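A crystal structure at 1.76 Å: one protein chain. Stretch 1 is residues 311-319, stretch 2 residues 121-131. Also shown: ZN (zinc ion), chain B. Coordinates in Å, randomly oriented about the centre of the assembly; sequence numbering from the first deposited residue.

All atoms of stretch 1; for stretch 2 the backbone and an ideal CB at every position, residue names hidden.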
# COMPACT_ATOMS: atom_id res chain seq x y z
N GLY A 311 -0.45 -6.23 2.04
CA GLY A 311 -0.61 -7.65 2.27
C GLY A 311 -0.73 -7.87 3.76
O GLY A 311 -0.44 -6.97 4.55
N SER A 312 -1.18 -9.05 4.15
CA SER A 312 -1.33 -9.36 5.57
C SER A 312 -1.42 -10.87 5.71
O SER A 312 -1.94 -11.54 4.82
CB SER A 312 -2.59 -8.71 6.13
OG SER A 312 -2.78 -9.04 7.50
N MET A 313 -0.87 -11.42 6.79
CA MET A 313 -0.99 -12.86 7.01
C MET A 313 -1.36 -13.15 8.46
O MET A 313 -0.81 -12.55 9.39
CB MET A 313 0.28 -13.61 6.59
CG MET A 313 1.55 -13.24 7.30
SD MET A 313 2.85 -14.44 6.87
CE MET A 313 3.09 -15.23 8.47
N ILE A 314 -2.31 -14.07 8.62
CA ILE A 314 -2.84 -14.46 9.92
C ILE A 314 -2.90 -13.31 10.91
O ILE A 314 -3.35 -12.22 10.56
CB ILE A 314 -2.04 -15.65 10.52
CG1 ILE A 314 -0.55 -15.32 10.63
CG2 ILE A 314 -2.25 -16.87 9.64
CD1 ILE A 314 0.26 -16.44 11.28
N GLY A 315 -2.48 -13.55 12.14
CA GLY A 315 -2.49 -12.51 13.15
C GLY A 315 -1.65 -12.95 14.33
O GLY A 315 -1.30 -14.12 14.43
N GLY A 316 -1.31 -12.01 15.21
CA GLY A 316 -0.53 -12.35 16.39
C GLY A 316 -1.41 -13.10 17.37
O GLY A 316 -2.62 -13.20 17.16
N ILE A 317 -0.83 -13.62 18.44
CA ILE A 317 -1.64 -14.37 19.40
C ILE A 317 -2.68 -13.52 20.12
O ILE A 317 -3.85 -13.90 20.19
CB ILE A 317 -0.76 -15.11 20.43
CG1 ILE A 317 0.24 -16.02 19.71
CG2 ILE A 317 -1.64 -15.97 21.34
CD1 ILE A 317 -0.41 -17.12 18.87
N PRO A 318 -2.28 -12.36 20.66
CA PRO A 318 -3.26 -11.52 21.36
C PRO A 318 -4.51 -11.23 20.53
O PRO A 318 -5.63 -11.31 21.03
CB PRO A 318 -2.47 -10.25 21.68
CG PRO A 318 -1.10 -10.78 21.90
CD PRO A 318 -0.93 -11.78 20.78
N GLU A 319 -4.32 -10.90 19.25
CA GLU A 319 -5.47 -10.61 18.40
C GLU A 319 -6.27 -11.85 18.07
O GLU A 319 -7.48 -11.78 17.88
CB GLU A 319 -5.03 -9.92 17.10
CG GLU A 319 -6.20 -9.51 16.23
CD GLU A 319 -5.79 -8.63 15.07
OE1 GLU A 319 -4.87 -9.02 14.33
OE2 GLU A 319 -6.39 -7.55 14.91
N UNK A 121 5.32 -6.74 20.42
CA UNK A 121 4.13 -5.99 20.06
C UNK A 121 2.92 -6.90 19.89
O UNK A 121 1.85 -6.45 19.46
CB UNK A 121 4.38 -5.20 18.77
N UNK A 122 3.08 -8.19 20.20
CA UNK A 122 1.97 -9.11 20.05
C UNK A 122 1.76 -9.51 18.60
O UNK A 122 0.66 -9.89 18.19
CB UNK A 122 0.69 -8.49 20.61
N UNK A 123 2.83 -9.43 17.81
CA UNK A 123 2.77 -9.79 16.40
C UNK A 123 3.74 -10.94 16.11
O UNK A 123 4.60 -10.85 15.24
CB UNK A 123 3.09 -8.58 15.52
N UNK A 124 3.59 -12.03 16.86
CA UNK A 124 4.46 -13.19 16.69
C UNK A 124 4.39 -13.73 15.26
O UNK A 124 5.31 -14.40 14.81
CB UNK A 124 4.08 -14.29 17.69
N UNK A 125 3.30 -13.42 14.56
CA UNK A 125 3.12 -13.87 13.19
C UNK A 125 4.11 -13.23 12.21
O UNK A 125 4.39 -13.78 11.14
CB UNK A 125 1.69 -13.57 12.74
N UNK A 126 4.64 -12.06 12.58
CA UNK A 126 5.60 -11.37 11.74
C UNK A 126 7.03 -11.52 12.23
O UNK A 126 7.95 -10.86 11.74
CB UNK A 126 5.24 -9.89 11.65
N UNK A 127 7.23 -12.39 13.22
CA UNK A 127 8.56 -12.63 13.75
C UNK A 127 9.40 -13.33 12.68
O UNK A 127 8.90 -14.22 11.99
CB UNK A 127 8.50 -13.46 15.03
N UNK A 128 10.65 -12.92 12.52
CA UNK A 128 11.52 -13.55 11.51
C UNK A 128 11.86 -14.98 11.87
O UNK A 128 12.30 -15.75 11.01
CB UNK A 128 12.81 -12.75 11.34
N UNK A 129 11.67 -15.34 13.13
CA UNK A 129 12.00 -16.68 13.58
C UNK A 129 10.80 -17.40 14.17
O UNK A 129 10.92 -18.18 15.11
CB UNK A 129 13.13 -16.62 14.61
N UNK A 130 9.63 -17.13 13.60
CA UNK A 130 8.41 -17.75 14.06
C UNK A 130 8.42 -19.23 13.68
O UNK A 130 8.83 -19.60 12.58
CB UNK A 130 7.19 -17.04 13.48
N UNK A 131 8.00 -20.08 14.62
CA UNK A 131 7.94 -21.52 14.38
C UNK A 131 6.52 -21.87 13.97
O UNK A 131 5.59 -21.74 14.77
CB UNK A 131 8.37 -22.31 15.62
ZN ZN B . 10.35 -12.55 17.46

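Position 121 has no atom of stretch 1 within 5.5 Å of its ideal CB, so nearly any side chain would do; it is Asp-121, whose end leads away from the contact.

At position 122 phi is +78°, which by itself favours glycine, and an ideal CB would sit a tight 3.2 Å from CG of Pro-318. The residue is Gly-122. Its carbonyl O lies 3.3 Å from CA of Gly-316 in a CA-H...O contact, and a water joins that O (2.6 Å) to N of Glu-319 (3.0 Å).

Position 123 points its CA-to-CB bond away from stretch 1, leaving room for many side chains. Leu-123 touches the partner mainly through its backbone, its CA 4.2 Å from CA of Gly-316.

Position 124 points toward the start of a helix, where Gly-316 is the N-cap residue and the amide of Ile-317 offers a donor. The CB is 4.7 Å from CG1 of Ile-317, so an acceptor on a flexible arm would suit: Glu or Gln. The residue is Glu-124, and N of Ile-317 donates to its OE1 at 3.0 Å, nearly straight at 169°; OE2 is satisfied elsewhere in the structure.

Position 125 points toward stretch 1 too, its ideal CB 3.5 Å from both O of Gly-315 and CD1 of Ile-314. In so close a setting a compact side chain fits, and the free carbonyl of Met-313 calls for a donor; Asn, Ser or Thr could be considered. Asn-125 reaches farther than a hydroxyl would: its ND2 donates to O of Met-313 at 3.0 Å.

Position 126 starts sideways, with nothing of stretch 1 within 5.5 Å of its ideal CB. The amide of Met-313 wants an acceptor and the methionine side chain an apolar surface; the distance calls for a long side chain ending in a polar atom, which the phenol of Tyr supplies. In Tyr-126 the OH accepts from N of Met-313 at 3.2 Å, and CE2 lies 3.7 Å from CG of Met-313.

Positions 127, 128, 129 and 131 are out of reach. A zinc ion near 127 favours Cys, His or Asp; Cys-127 binds it through SG, 2.4 Å from ZN. Asp-128, His-129 and Thr-131 leave stretch 1 untouched.

Position 130 points toward the apolar ends of Met-313 and Ile-314, but from a distance, so a long apolar chain suits. Met-130 brings its CE to 4.2 Å from CE of Met-313.

Stretch 2 121-131: DGLENYCDHMT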
# COMPACT_ATOMS: atom_id res chain seq x y z
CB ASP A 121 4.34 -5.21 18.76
CG ASP A 121 5.27 -4.03 18.92
OD1 ASP A 121 5.42 -3.53 20.06
OD2 ASP A 121 5.85 -3.58 17.91
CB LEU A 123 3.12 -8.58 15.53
CG LEU A 123 2.14 -7.41 15.62
CD1 LEU A 123 2.68 -6.23 14.83
CD2 LEU A 123 0.77 -7.82 15.10
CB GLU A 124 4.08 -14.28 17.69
CG GLU A 124 4.21 -13.85 19.14
CD GLU A 124 2.91 -13.31 19.73
OE1 GLU A 124 2.02 -12.87 18.97
OE2 GLU A 124 2.79 -13.32 20.97
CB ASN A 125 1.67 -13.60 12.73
CG ASN A 125 1.25 -12.14 12.91
OD1 ASN A 125 1.53 -11.52 13.94
ND2 ASN A 125 0.55 -11.60 11.92
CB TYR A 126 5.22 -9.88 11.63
CG TYR A 126 3.93 -9.67 10.87
CD1 TYR A 126 2.85 -9.00 11.46
CD2 TYR A 126 3.76 -10.18 9.59
CE1 TYR A 126 1.64 -8.84 10.78
CE2 TYR A 126 2.56 -10.03 8.90
CZ TYR A 126 1.50 -9.37 9.50
OH TYR A 126 0.31 -9.27 8.84
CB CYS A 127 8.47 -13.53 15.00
SG CYS A 127 10.06 -14.10 15.67
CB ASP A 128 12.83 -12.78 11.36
CG ASP A 128 12.70 -11.55 10.50
OD1 ASP A 128 11.91 -11.58 9.53
OD2 ASP A 128 13.41 -10.56 10.77
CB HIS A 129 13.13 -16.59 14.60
CG HIS A 129 14.27 -15.76 14.14
ND1 HIS A 129 15.09 -16.14 13.10
CD2 HIS A 129 14.70 -14.53 14.51
CE1 HIS A 129 15.97 -15.19 12.85
NE2 HIS A 129 15.75 -14.19 13.69
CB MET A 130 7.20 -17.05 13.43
CG MET A 130 5.85 -17.60 13.85
SD MET A 130 5.21 -18.83 12.70
CE MET A 130 4.49 -17.75 11.48
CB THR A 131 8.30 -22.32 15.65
OG1 THR A 131 9.64 -22.02 16.05
CG2 THR A 131 8.17 -23.82 15.39
O HOH W 1 -1.95 -9.53 18.04
O HOH W 2 -1.71 -9.82 10.70
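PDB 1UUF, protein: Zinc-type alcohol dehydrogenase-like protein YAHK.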